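Local coordinates for protein 2-dehydropantoate 2-reductase (Enterococcus faecium, PDB 3WFI) that works as an NAD-dependent D-mandelate dehydrogenase of the ketopantoate reductase family, interconverting D-mandelate and the corresponding 2-keto acid, at residues I124-W129 and H181-R186; V147-L152 and K161-K166; G196-L201 and A206-T211; K187-G192 and P239-H244; F15-H20 and K51-K56. All blocks are in the same frame, centred on the assembly; numbering follows the deposited sequence.

Contact 5 comes first along the chain, then contacts 1 and 2, then contacts 3 and 4. Contacts 2 and 5 lie in the nucleotide-binding Rossmann domain, their centres about 22 Å apart. Contacts 3 and 4 lie in the helical C-terminal domain, about 15 Å between centres. Contact 1 bridges the two parts. Its strand 122-127 pairs with strand 147-151 of contact 2 in the large sheet. Its helix 180-191 runs on into contact 4. Contacts 3 and 5 are farthest apart, about 45 Å between centres. Contact 3 also borders the second subunit. The set therefore runs from the coenzyme domain, across the domain junction, to the dimer interface.

Contact 1 of 5, residues I124-W129 and H181-R186; sequences IGNTMW and HYSIYR
His181 meets Ile124 at the start of the helical segment. The tip of Ile124 does the touching. Its CD1 lies 3.7 Å from CA of His181, and it also packs on the CB. Ile124 carries CG1 between its backbone N and carbonyl carbon (chi1 48°), and the extended end then reaches out to the helix. The two side chains pass each other at a slant. The backbone N of His181 is hydrogen-bonded to the Gln150 side chain, which holds the helix start against the sheet. Ser183 comes next and approaches only loosely, with its OG 4.2 Å from OD1 of Asn126. Ile184 then faces Asn126 from the opposite direction. Its CD1 sits 3.7 Å from ND2 and 3.8 Å from OD1 of Asn126, so a methyl spans the end of the amide. The Ile184 chain is nearly eclipsed about its second torsion (chi2 -3°), a strained shape that brings this methyl to the amide. Asn126 ND2 makes weak hydrogen bonds to O of Gly125 and to the side chain of Asn105, an NAD(+)-binding residue. Beyond the touching residues, Arg186 forms a salt bridge with Glu240. The contact joins the Rossmann domain to the C-terminal domain. Strand 122-127 lies between strands 98-102 and 147-151, and the axes of 124-127 and 181-186 make 73°. Tyr185 packs on helix 214-231 and Arg186 on helix 238-246.

Contact 2 of 5, residues V147-L152 and K161-K166; sequences VELQNL and KKLADK
Leu149 and Leu163 pass at an angle, and one methyl of Leu149 makes the meeting. CD2 of Leu149 lies 4.2 Å from CG of Leu163, the branch point of that side chain. The same CD2 is also 4.2 Å from CA of Ala164 and 4.4 Å from CB of Ala164. The methyl therefore rests between two successive helix residues, touching the branch point of one and the CA and CB of the other. The spacing is that of ordinary apolar packing, and no hydrogen bond crosses the contact. Leu149 has CG set between its backbone N and carbonyl carbon (chi1 66°). This turn sends the branched end out from the strand to the helix. Leu163 is built differently, with CG opposite its backbone N (chi1 179°). Its side chain leaves the backbone toward the strand, and its branch point meets the methyl. All three residues are buried. The small side chain of Ala164 lets the helix backbone come close, its CA lying 7.2 Å from that of Leu149. Ala160 and Leu167, one turn to each side along the helix, also touch Leu149, and Tyr123 packs on Leu163. The contact belongs to a beta-alpha-beta unit made of strand 147-151, helix 157-168 and strand 174-176. The helix lies against the large sheet, where strand 147-151 runs antiparallel to 122-127 and parallel to the outermost strand 174-176.

Contact 3 of 5, residues G196-L201 and A206-T211; sequences GLCTIL and AELGKT
Leu208 is the bump of this contact, and its forked end fills a hollow lined by Leu197, Cys198 and Leu201. CD2 goes to one side of the hollow, 3.9 Å from CB of Leu197 and 3.9 Å from SG of Cys198. CD1 goes to the other, 3.8 Å from CD1 of Leu201, and it also brushes CB of Leu197. Leu197 thus forms the floor between the two prongs, while Cys198 and Leu201 form the walls. Leu208 and Leu201 cross at about a right angle, so they touch only at their end methyls. Leu208 has CG opposite its backbone N (chi1 173°), which extends the fork to the facing helix. All four residues are buried. Helix 194-201 and the short helix 205-209 follow each other in the chain with only a brief connection between them, and the contact packs the two consecutive helices together across this short link. It lies in the helical C-terminal domain, whose sequence family belongs to the 6-phosphogluconate dehydrogenase C-terminal clan. Asn204 accepts a hydrogen bond from the backbone N of Glu207 through its side chain. At the other end, O of Leu208 takes two bonds from Thr211. One comes from its backbone N at 3.0 Å. The other comes from OG1 at 2.7 Å, lying in the carbonyl plane with a C=O...donor angle of 156°. The second subunit packs beside this hollow: its Phe297 touches Leu197, its Ala304 touches Leu201, and its Lys305 is hydrogen-bonded to O of Leu201.

Contact 4 of 5, residues K187-G192 and P239-H244; sequences KACVNG and PEVIAH
Cys189 and Val241 bring the two helical segments together, their CA atoms 7.3 Å apart. A second close point follows at Val190 and His244, with 7.5 Å between CA atoms. At the first point the gap is filled by a cysteine and a valine. Between the helices, CG1 of Val241 presses on the base of Cys189, 3.5 Å from its CB. SG of Cys189 lies 3.7 Å from the same CG1, so one methyl covers both atoms of the cysteine side chain. At the second point CG2 of Val190 reaches CD2 of the His244 ring at 3.4 Å, and NE2 of that ring is also close. The two side chains cross at about a right angle. His244 has CG opposite its backbone N (chi1 180°), which carries the ring out across the valine. On the neighbouring turn, NZ of Lys187 donates to OD1 of Asn191 at 3.1 Å, tilted 28° from the carbonyl plane. NH2 of Arg186 lies 3.3 Å from ND1 of His244, and this nearby positive charge would probably disfavour protonation of the ring. The contact joins helices 180-191 and 238-246 of the C-terminal domain. Helix 214-231 packs beside both, with its Phe225 on Cys189 and its Val222 on Val241.

Contact 5 of 5, residues F15-H20 and K51-K56; sequences FGLMLH and KEVEAK
Leu17 and His20 meet Ala55 at the centre of this contact. CD1 of Leu17 is 3.6 Å from CB of Ala55, the tightest approach here. The other branch of Leu17 turns to Val53, where its CD2 lies 4.2 Å from CG2. The leucine fork therefore reaches two inward-facing residues of the strand, and it passes Val53 at a slant. One turn along the helix, ND1 and CE1 of the His20 ring both lie 3.8 Å from CB of Ala55. Leu17 and His20 thus both reach that methyl from the helix side. Leu17 has CG opposite its backbone N (chi1 -174°), which swings the fork over to the strand. Helix 15-20 and strand 52-55 approach to 9.8 Å at 80°, so the strand runs nearly square across the helix. Segment 15-20 is part of helix 10-21, the first helix of the Rossmann fold. A glycine-rich, Rossmann-type motif probably leads into it, and Ala10 and Met11 at its start bind NAD(+). Strand 52-55 is an outermost strand of a separate four-stranded sheet. Its neighbour 44-47 runs antiparallel to it and bonds to Val53 and Ala55 through Ala46 and Leu44. Ala46 and Phe48 also touch Leu17. On the outward side of the strand, Glu54 OE2 and Lys56 NZ form a salt bridge at 3.3 Å, weak as a hydrogen bond, while OE1 of Glu54 is hydrogen-bonded to Gln45. Elsewhere on the helix, the Phe15 ring meets Phe77 edge-to-face.

Contact 1 of 5, residues I124-W129 and H181-R186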
# COMPACT_ATOMS: atom_id res chain seq x y z
N ILE B 124 13.12 -1.41 29.48
CA ILE B 124 12.52 -2.36 28.54
C ILE B 124 13.17 -3.71 28.74
O ILE B 124 14.37 -3.78 28.99
CB ILE B 124 12.70 -1.90 27.09
CG1 ILE B 124 14.15 -1.49 26.80
CG2 ILE B 124 11.77 -0.74 26.79
CD1 ILE B 124 14.47 -1.39 25.32
N GLY B 125 12.38 -4.77 28.63
CA GLY B 125 12.92 -6.10 28.81
C GLY B 125 12.18 -7.24 28.12
O GLY B 125 11.11 -7.06 27.55
N ASN B 126 12.81 -8.40 28.17
CA ASN B 126 12.23 -9.64 27.66
C ASN B 126 12.20 -10.62 28.79
O ASN B 126 13.13 -10.64 29.60
CB ASN B 126 13.09 -10.22 26.52
CG ASN B 126 13.10 -9.35 25.28
OD1 ASN B 126 14.06 -9.33 24.52
ND2 ASN B 126 12.02 -8.61 25.07
N THR B 127 11.16 -11.44 28.86
CA THR B 127 11.11 -12.51 29.84
C THR B 127 11.05 -13.86 29.12
O THR B 127 10.32 -14.01 28.14
CB THR B 127 9.93 -12.37 30.83
OG1 THR B 127 9.85 -13.57 31.63
CG2 THR B 127 8.60 -12.16 30.11
N MET B 128 11.83 -14.82 29.60
CA MET B 128 11.86 -16.17 29.02
C MET B 128 11.23 -17.21 29.95
O MET B 128 11.29 -18.41 29.69
CB MET B 128 13.30 -16.56 28.63
CG MET B 128 13.65 -16.15 27.20
SD MET B 128 14.71 -14.71 26.91
CE MET B 128 14.25 -13.53 28.16
N TRP B 129 10.60 -16.74 31.03
CA TRP B 129 9.81 -17.59 31.91
C TRP B 129 8.55 -18.07 31.19
O TRP B 129 8.12 -17.44 30.24
CB TRP B 129 9.41 -16.82 33.17
CG TRP B 129 10.56 -16.56 34.07
CD1 TRP B 129 11.33 -15.43 34.13
CD2 TRP B 129 11.10 -17.46 35.03
NE1 TRP B 129 12.31 -15.58 35.08
CE2 TRP B 129 12.19 -16.82 35.65
CE3 TRP B 129 10.77 -18.77 35.43
CZ2 TRP B 129 12.95 -17.43 36.65
CZ3 TRP B 129 11.52 -19.37 36.43
CH2 TRP B 129 12.60 -18.70 37.03
N HIS B 181 17.25 -3.00 23.17
CA HIS B 181 16.57 -1.97 22.39
C HIS B 181 16.76 -2.30 20.90
O HIS B 181 15.81 -2.26 20.11
CB HIS B 181 17.17 -0.61 22.72
CG HIS B 181 16.30 0.55 22.36
ND1 HIS B 181 15.11 0.43 21.66
CD2 HIS B 181 16.46 1.87 22.61
CE1 HIS B 181 14.58 1.63 21.50
NE2 HIS B 181 15.38 2.52 22.06
N TYR B 182 17.99 -2.64 20.54
CA TYR B 182 18.33 -3.04 19.18
C TYR B 182 17.52 -4.24 18.76
O TYR B 182 16.94 -4.23 17.68
CB TYR B 182 19.81 -3.39 19.08
CG TYR B 182 20.29 -3.72 17.67
CD1 TYR B 182 20.99 -2.80 16.91
CD2 TYR B 182 20.05 -4.98 17.11
CE1 TYR B 182 21.46 -3.12 15.65
CE2 TYR B 182 20.49 -5.31 15.84
CZ TYR B 182 21.20 -4.37 15.11
OH TYR B 182 21.62 -4.68 13.84
N SER B 183 17.45 -5.26 19.62
CA SER B 183 16.80 -6.51 19.25
C SER B 183 15.29 -6.33 19.12
O SER B 183 14.65 -6.98 18.30
CB SER B 183 17.17 -7.67 20.20
OG SER B 183 16.11 -7.93 21.10
N ILE B 184 14.74 -5.41 19.91
CA ILE B 184 13.32 -5.06 19.82
C ILE B 184 13.03 -4.35 18.47
O ILE B 184 12.00 -4.59 17.84
CB ILE B 184 12.86 -4.14 21.01
CG1 ILE B 184 12.94 -4.79 22.40
CG2 ILE B 184 11.45 -3.59 20.78
CD1 ILE B 184 13.36 -6.23 22.51
N TYR B 185 13.92 -3.46 18.04
CA TYR B 185 13.77 -2.81 16.72
C TYR B 185 13.90 -3.83 15.60
O TYR B 185 13.11 -3.81 14.67
CB TYR B 185 14.76 -1.66 16.53
CG TYR B 185 14.15 -0.27 16.70
CD1 TYR B 185 14.42 0.51 17.81
CD2 TYR B 185 13.32 0.28 15.70
CE1 TYR B 185 13.87 1.79 17.95
CE2 TYR B 185 12.77 1.55 15.82
CZ TYR B 185 13.04 2.31 16.93
OH TYR B 185 12.46 3.56 16.99
N ARG B 186 14.85 -4.75 15.71
CA ARG B 186 15.05 -5.79 14.70
C ARG B 186 13.83 -6.69 14.58
O ARG B 186 13.37 -6.99 13.47
CB ARG B 186 16.29 -6.63 15.06
CG ARG B 186 16.61 -7.79 14.12
CD ARG B 186 18.05 -8.22 14.38
NE ARG B 186 18.48 -9.41 13.66
CZ ARG B 186 18.24 -10.66 14.03
NH1 ARG B 186 17.49 -10.93 15.10
NH2 ARG B 186 18.74 -11.66 13.31

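Contact 2 of 5, residues V147-L152 and K161-K166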
# COMPACT_ATOMS: atom_id res chain seq x y z
N VAL B 147 15.20 -13.15 32.75
CA VAL B 147 14.78 -11.82 32.31
C VAL B 147 16.01 -11.05 31.88
O VAL B 147 17.06 -11.11 32.53
CB VAL B 147 14.06 -11.05 33.45
CG1 VAL B 147 13.67 -9.65 32.98
CG2 VAL B 147 12.83 -11.82 33.93
N GLU B 148 15.88 -10.32 30.78
CA GLU B 148 16.91 -9.41 30.31
C GLU B 148 16.27 -8.05 30.15
O GLU B 148 15.15 -7.95 29.64
CB GLU B 148 17.52 -9.86 28.98
CG GLU B 148 18.21 -11.22 29.05
CD GLU B 148 18.98 -11.56 27.79
OE1 GLU B 148 18.75 -10.92 26.75
OE2 GLU B 148 19.82 -12.48 27.85
N LEU B 149 16.96 -7.00 30.61
CA LEU B 149 16.37 -5.66 30.61
C LEU B 149 17.39 -4.57 30.39
O LEU B 149 18.59 -4.76 30.64
CB LEU B 149 15.57 -5.41 31.91
CG LEU B 149 16.32 -5.36 33.25
CD1 LEU B 149 16.94 -3.98 33.49
CD2 LEU B 149 15.40 -5.71 34.40
N GLN B 150 16.90 -3.42 29.92
CA GLN B 150 17.74 -2.30 29.56
C GLN B 150 17.09 -0.97 29.91
O GLN B 150 15.88 -0.81 29.79
CB GLN B 150 18.01 -2.32 28.05
CG GLN B 150 19.05 -1.30 27.61
CD GLN B 150 19.47 -1.46 26.17
OE1 GLN B 150 18.88 -2.24 25.41
NE2 GLN B 150 20.53 -0.74 25.78
N ASN B 151 17.92 -0.02 30.33
CA ASN B 151 17.48 1.36 30.51
C ASN B 151 17.22 2.04 29.17
O ASN B 151 17.98 1.87 28.22
CB ASN B 151 18.51 2.18 31.31
CG ASN B 151 19.87 2.24 30.63
OD1 ASN B 151 20.54 1.23 30.47
ND2 ASN B 151 20.27 3.44 30.21
N LEU B 152 16.15 2.81 29.09
CA LEU B 152 15.98 3.76 27.98
C LEU B 152 16.62 5.13 28.19
O LEU B 152 16.94 5.80 27.22
CB LEU B 152 14.51 3.97 27.67
CG LEU B 152 13.87 2.72 27.11
CD1 LEU B 152 12.41 3.01 26.83
CD2 LEU B 152 14.57 2.28 25.84
N LYS B 161 20.96 -2.11 36.28
CA LYS B 161 21.65 -3.24 36.90
C LYS B 161 21.11 -3.53 38.30
O LYS B 161 20.94 -4.70 38.67
CB LYS B 161 23.17 -3.03 36.91
CG LYS B 161 23.79 -3.20 35.52
CD LYS B 161 25.23 -2.73 35.47
CE LYS B 161 25.75 -2.73 34.03
NZ LYS B 161 27.12 -2.17 33.92
N LYS B 162 20.81 -2.48 39.07
CA LYS B 162 20.18 -2.65 40.39
C LYS B 162 18.78 -3.23 40.28
O LYS B 162 18.39 -4.09 41.08
CB LYS B 162 20.13 -1.31 41.13
CG LYS B 162 21.49 -0.83 41.56
CD LYS B 162 21.35 0.43 42.41
CE LYS B 162 22.60 1.28 42.39
NZ LYS B 162 22.34 2.59 43.02
N LEU B 163 18.00 -2.75 39.32
CA LEU B 163 16.69 -3.29 39.07
C LEU B 163 16.79 -4.80 38.76
O LEU B 163 16.04 -5.60 39.31
CB LEU B 163 16.01 -2.55 37.92
CG LEU B 163 14.62 -2.99 37.49
CD1 LEU B 163 13.71 -3.07 38.70
CD2 LEU B 163 14.05 -2.06 36.43
N ALA B 164 17.76 -5.16 37.91
CA ALA B 164 17.98 -6.56 37.58
C ALA B 164 18.33 -7.35 38.84
O ALA B 164 17.76 -8.42 39.06
CB ALA B 164 19.08 -6.70 36.53
N ASP B 165 19.22 -6.80 39.67
CA ASP B 165 19.62 -7.44 40.93
C ASP B 165 18.42 -7.66 41.84
O ASP B 165 18.24 -8.76 42.38
CB ASP B 165 20.68 -6.63 41.67
CG ASP B 165 22.04 -6.66 40.98
OD1 ASP B 165 22.28 -7.57 40.16
OD2 ASP B 165 22.87 -5.77 41.25
N LYS B 166 17.57 -6.64 41.96
CA LYS B 166 16.39 -6.71 42.80
C LYS B 166 15.44 -7.80 42.33
O LYS B 166 14.93 -8.55 43.15
CB LYS B 166 15.69 -5.34 42.91
CG LYS B 166 16.44 -4.39 43.84
CD LYS B 166 15.77 -3.04 44.02
CE LYS B 166 16.29 -1.99 43.05
NZ LYS B 166 15.93 -0.60 43.46

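Contact 3 of 5, residues G196-L201 and A206-T211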
# COMPACT_ATOMS: atom_id res chain seq x y z
N GLY B 196 1.82 -6.98 7.73
CA GLY B 196 1.05 -6.12 6.82
C GLY B 196 1.01 -6.59 5.39
O GLY B 196 -0.07 -6.60 4.77
N LEU B 197 2.16 -6.97 4.84
CA LEU B 197 2.25 -7.39 3.44
C LEU B 197 1.47 -8.66 3.17
O LEU B 197 0.75 -8.75 2.17
CB LEU B 197 3.72 -7.56 2.99
CG LEU B 197 4.55 -6.28 3.00
CD1 LEU B 197 6.01 -6.59 2.73
CD2 LEU B 197 4.02 -5.24 2.00
N CYS B 198 1.58 -9.64 4.07
CA CYS B 198 0.83 -10.91 3.88
C CYS B 198 -0.66 -10.68 4.03
O CYS B 198 -1.46 -11.25 3.28
CB CYS B 198 1.26 -11.96 4.90
SG CYS B 198 2.89 -12.62 4.58
N THR B 199 -1.02 -9.82 4.99
CA THR B 199 -2.42 -9.49 5.23
C THR B 199 -3.05 -8.81 4.02
O THR B 199 -4.14 -9.20 3.58
CB THR B 199 -2.55 -8.59 6.47
OG1 THR B 199 -2.11 -9.32 7.62
CG2 THR B 199 -3.99 -8.17 6.69
N ILE B 200 -2.35 -7.85 3.44
CA ILE B 200 -2.88 -7.12 2.28
C ILE B 200 -2.86 -7.95 0.99
O ILE B 200 -3.81 -7.91 0.22
CB ILE B 200 -2.14 -5.79 2.06
CG1 ILE B 200 -2.41 -4.85 3.22
CG2 ILE B 200 -2.60 -5.11 0.78
CD1 ILE B 200 -3.84 -4.40 3.31
N LEU B 201 -1.79 -8.69 0.75
CA LEU B 201 -1.66 -9.46 -0.50
C LEU B 201 -2.36 -10.82 -0.46
O LEU B 201 -2.52 -11.47 -1.51
CB LEU B 201 -0.19 -9.64 -0.86
CG LEU B 201 0.52 -8.35 -1.26
CD1 LEU B 201 2.04 -8.51 -1.24
CD2 LEU B 201 0.04 -7.88 -2.63
N ALA B 206 6.03 -17.57 2.61
CA ALA B 206 6.69 -18.17 1.45
C ALA B 206 6.17 -17.60 0.13
O ALA B 206 6.96 -17.32 -0.77
CB ALA B 206 6.54 -19.68 1.46
N GLU B 207 4.86 -17.44 0.00
CA GLU B 207 4.30 -16.88 -1.23
C GLU B 207 4.68 -15.39 -1.40
O GLU B 207 4.95 -14.93 -2.51
CB GLU B 207 2.78 -17.07 -1.29
CG GLU B 207 2.30 -18.52 -1.39
CD GLU B 207 0.80 -18.70 -1.10
OE1 GLU B 207 0.21 -17.92 -0.31
OE2 GLU B 207 0.22 -19.67 -1.65
N LEU B 208 4.75 -14.66 -0.30
CA LEU B 208 5.23 -13.29 -0.37
C LEU B 208 6.66 -13.27 -0.95
O LEU B 208 6.97 -12.49 -1.87
CB LEU B 208 5.19 -12.63 1.01
CG LEU B 208 5.81 -11.25 1.14
CD1 LEU B 208 5.13 -10.24 0.23
CD2 LEU B 208 5.77 -10.82 2.59
N GLY B 209 7.51 -14.15 -0.42
CA GLY B 209 8.90 -14.24 -0.85
C GLY B 209 9.10 -14.64 -2.30
O GLY B 209 10.11 -14.28 -2.90
N LYS B 210 8.14 -15.35 -2.87
CA LYS B 210 8.17 -15.69 -4.29
C LYS B 210 7.84 -14.53 -5.23
O LYS B 210 8.05 -14.65 -6.45
CB LYS B 210 7.22 -16.86 -4.57
CG LYS B 210 7.66 -18.13 -3.91
CD LYS B 210 6.77 -19.30 -4.31
CE LYS B 210 6.61 -20.28 -3.16
NZ LYS B 210 5.81 -21.45 -3.62
N THR B 211 7.38 -13.39 -4.71
CA THR B 211 7.07 -12.25 -5.58
C THR B 211 8.32 -11.45 -5.96
O THR B 211 9.30 -11.44 -5.21
CB THR B 211 6.00 -11.35 -4.94
OG1 THR B 211 6.55 -10.65 -3.82
CG2 THR B 211 4.80 -12.19 -4.47

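Contact 4 of 5, residues K187-G192 and P239-H244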
# COMPACT_ATOMS: atom_id res chain seq x y z
N LYS B 187 13.29 -7.13 15.71
CA LYS B 187 12.05 -7.88 15.71
C LYS B 187 10.89 -7.06 15.10
O LYS B 187 10.04 -7.60 14.39
CB LYS B 187 11.71 -8.34 17.12
CG LYS B 187 10.35 -9.03 17.27
CD LYS B 187 10.21 -10.22 16.34
CE LYS B 187 8.91 -10.97 16.59
NZ LYS B 187 8.47 -11.73 15.38
N ALA B 188 10.80 -5.78 15.43
CA ALA B 188 9.69 -4.96 14.92
C ALA B 188 9.74 -4.81 13.40
O ALA B 188 8.68 -4.68 12.76
CB ALA B 188 9.66 -3.59 15.59
N CYS B 189 10.95 -4.83 12.84
CA CYS B 189 11.12 -4.82 11.39
C CYS B 189 10.46 -6.06 10.76
O CYS B 189 9.75 -5.96 9.77
CB CYS B 189 12.61 -4.72 11.00
SG CYS B 189 13.36 -3.09 11.30
N VAL B 190 10.67 -7.23 11.37
CA VAL B 190 9.96 -8.44 10.94
C VAL B 190 8.45 -8.26 11.07
O VAL B 190 7.69 -8.61 10.16
CB VAL B 190 10.39 -9.68 11.76
CG1 VAL B 190 9.65 -10.92 11.28
CG2 VAL B 190 11.90 -9.89 11.71
N ASN B 191 8.01 -7.69 12.19
CA ASN B 191 6.57 -7.51 12.44
C ASN B 191 5.97 -6.42 11.55
O ASN B 191 4.79 -6.47 11.24
CB ASN B 191 6.30 -7.19 13.90
CG ASN B 191 6.59 -8.37 14.81
OD1 ASN B 191 6.59 -9.53 14.39
ND2 ASN B 191 6.87 -8.07 16.07
N GLY B 192 6.81 -5.47 11.13
CA GLY B 192 6.39 -4.40 10.24
C GLY B 192 6.46 -4.71 8.75
O GLY B 192 6.14 -3.85 7.93
N PRO B 239 21.30 -4.28 6.12
CA PRO B 239 21.35 -5.52 5.35
C PRO B 239 21.03 -6.78 6.17
O PRO B 239 20.26 -7.64 5.71
CB PRO B 239 22.80 -5.55 4.82
CG PRO B 239 23.24 -4.14 4.82
CD PRO B 239 22.53 -3.47 5.96
N GLU B 240 21.58 -6.87 7.38
CA GLU B 240 21.30 -8.03 8.23
C GLU B 240 19.82 -8.09 8.59
O GLU B 240 19.19 -9.14 8.47
CB GLU B 240 22.15 -8.03 9.49
CG GLU B 240 22.14 -9.35 10.25
CD GLU B 240 20.85 -9.63 11.04
OE1 GLU B 240 20.25 -8.70 11.63
OE2 GLU B 240 20.43 -10.81 11.07
N VAL B 241 19.27 -6.95 8.99
CA VAL B 241 17.86 -6.92 9.37
C VAL B 241 16.96 -7.32 8.20
O VAL B 241 16.02 -8.10 8.38
CB VAL B 241 17.45 -5.57 9.99
CG1 VAL B 241 15.94 -5.50 10.19
CG2 VAL B 241 18.18 -5.39 11.31
N ILE B 242 17.26 -6.82 7.00
CA ILE B 242 16.54 -7.21 5.80
C ILE B 242 16.63 -8.73 5.60
O ILE B 242 15.62 -9.40 5.37
CB ILE B 242 17.07 -6.47 4.55
CG1 ILE B 242 16.69 -4.99 4.62
CG2 ILE B 242 16.49 -7.08 3.28
CD1 ILE B 242 17.47 -4.08 3.69
N ALA B 243 17.84 -9.28 5.68
CA ALA B 243 18.03 -10.74 5.53
C ALA B 243 17.23 -11.50 6.58
O ALA B 243 16.62 -12.53 6.29
CB ALA B 243 19.51 -11.10 5.62
N HIS B 244 17.19 -10.96 7.79
CA HIS B 244 16.42 -11.58 8.88
C HIS B 244 14.91 -11.60 8.60
O HIS B 244 14.23 -12.61 8.82
CB HIS B 244 16.71 -10.87 10.20
CG HIS B 244 15.97 -11.43 11.37
ND1 HIS B 244 16.09 -12.75 11.76
CD2 HIS B 244 15.11 -10.86 12.25
CE1 HIS B 244 15.33 -12.97 12.82
NE2 HIS B 244 14.71 -11.85 13.13

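Contact 5 of 5, residues F15-H20 and K51-K56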
# COMPACT_ATOMS: atom_id res chain seq x y z
N PHE B 15 5.37 -13.26 38.30
CA PHE B 15 6.22 -12.18 38.80
C PHE B 15 5.73 -11.69 40.16
O PHE B 15 6.51 -11.56 41.10
CB PHE B 15 6.30 -11.02 37.81
CG PHE B 15 7.37 -11.19 36.75
CD1 PHE B 15 7.31 -12.25 35.85
CD2 PHE B 15 8.40 -10.26 36.62
CE1 PHE B 15 8.27 -12.41 34.88
CE2 PHE B 15 9.37 -10.42 35.64
CZ PHE B 15 9.30 -11.50 34.77
N GLY B 16 4.43 -11.45 40.27
CA GLY B 16 3.81 -11.02 41.52
C GLY B 16 4.05 -11.98 42.67
O GLY B 16 4.43 -11.57 43.77
N LEU B 17 3.82 -13.26 42.41
CA LEU B 17 4.05 -14.29 43.42
C LEU B 17 5.51 -14.36 43.85
O LEU B 17 5.82 -14.36 45.06
CB LEU B 17 3.61 -15.65 42.89
CG LEU B 17 3.69 -16.75 43.93
CD1 LEU B 17 2.74 -16.47 45.09
CD2 LEU B 17 3.37 -18.09 43.28
N MET B 18 6.42 -14.43 42.88
CA MET B 18 7.83 -14.58 43.18
C MET B 18 8.35 -13.34 43.94
O MET B 18 9.05 -13.47 44.94
CB MET B 18 8.63 -14.86 41.93
CG MET B 18 8.33 -16.23 41.36
SD MET B 18 9.11 -16.55 39.78
CE MET B 18 10.80 -16.86 40.26
N LEU B 19 7.95 -12.16 43.49
CA LEU B 19 8.34 -10.91 44.16
C LEU B 19 7.80 -10.81 45.59
O LEU B 19 8.48 -10.31 46.49
CB LEU B 19 7.87 -9.70 43.35
CG LEU B 19 8.70 -9.46 42.09
CD1 LEU B 19 7.95 -8.55 41.12
CD2 LEU B 19 10.06 -8.87 42.45
N HIS B 20 6.56 -11.25 45.78
CA HIS B 20 5.93 -11.28 47.08
C HIS B 20 6.67 -12.20 48.04
O HIS B 20 7.00 -11.80 49.17
CB HIS B 20 4.49 -11.74 46.94
CG HIS B 20 3.84 -12.08 48.25
ND1 HIS B 20 3.69 -13.38 48.68
CD2 HIS B 20 3.34 -11.29 49.22
CE1 HIS B 20 3.10 -13.37 49.86
NE2 HIS B 20 2.88 -12.12 50.21
N LYS B 51 4.18 -27.38 43.99
CA LYS B 51 3.53 -27.35 45.30
C LYS B 51 2.33 -26.43 45.19
O LYS B 51 2.42 -25.37 44.57
CB LYS B 51 4.46 -26.82 46.41
CG LYS B 51 5.96 -26.88 46.15
CD LYS B 51 6.47 -28.29 45.87
CE LYS B 51 7.94 -28.26 45.48
NZ LYS B 51 8.84 -28.21 46.66
N GLU B 52 1.20 -26.83 45.78
CA GLU B 52 0.03 -25.98 45.85
C GLU B 52 0.31 -24.88 46.87
O GLU B 52 0.31 -25.14 48.07
CB GLU B 52 -1.22 -26.77 46.23
CG GLU B 52 -1.64 -27.85 45.24
CD GLU B 52 -2.88 -28.62 45.69
OE1 GLU B 52 -3.50 -28.24 46.71
OE2 GLU B 52 -3.24 -29.60 45.00
N VAL B 53 0.56 -23.66 46.38
CA VAL B 53 0.88 -22.52 47.24
C VAL B 53 -0.19 -21.46 47.08
O VAL B 53 -0.92 -21.43 46.09
CB VAL B 53 2.27 -21.90 46.96
CG1 VAL B 53 3.38 -22.84 47.42
CG2 VAL B 53 2.44 -21.52 45.50
N GLU B 54 -0.29 -20.59 48.08
CA GLU B 54 -1.17 -19.44 47.99
C GLU B 54 -0.56 -18.20 48.61
O GLU B 54 0.31 -18.27 49.48
CB GLU B 54 -2.55 -19.71 48.60
CG GLU B 54 -2.64 -19.41 50.08
CD GLU B 54 -3.98 -19.77 50.70
OE1 GLU B 54 -4.78 -20.51 50.09
OE2 GLU B 54 -4.23 -19.30 51.83
N ALA B 55 -1.07 -17.07 48.16
CA ALA B 55 -0.60 -15.78 48.62
C ALA B 55 -1.76 -14.81 48.56
O ALA B 55 -2.44 -14.72 47.53
CB ALA B 55 0.56 -15.33 47.76
N LYS B 56 -2.01 -14.11 49.66
CA LYS B 56 -3.10 -13.14 49.70
C LYS B 56 -2.56 -11.81 49.15
O LYS B 56 -2.29 -10.86 49.89
CB LYS B 56 -3.71 -13.03 51.09
CG LYS B 56 -4.25 -14.37 51.58
CD LYS B 56 -5.60 -14.68 50.95
CE LYS B 56 -5.87 -16.17 50.90
NZ LYS B 56 -6.30 -16.73 52.21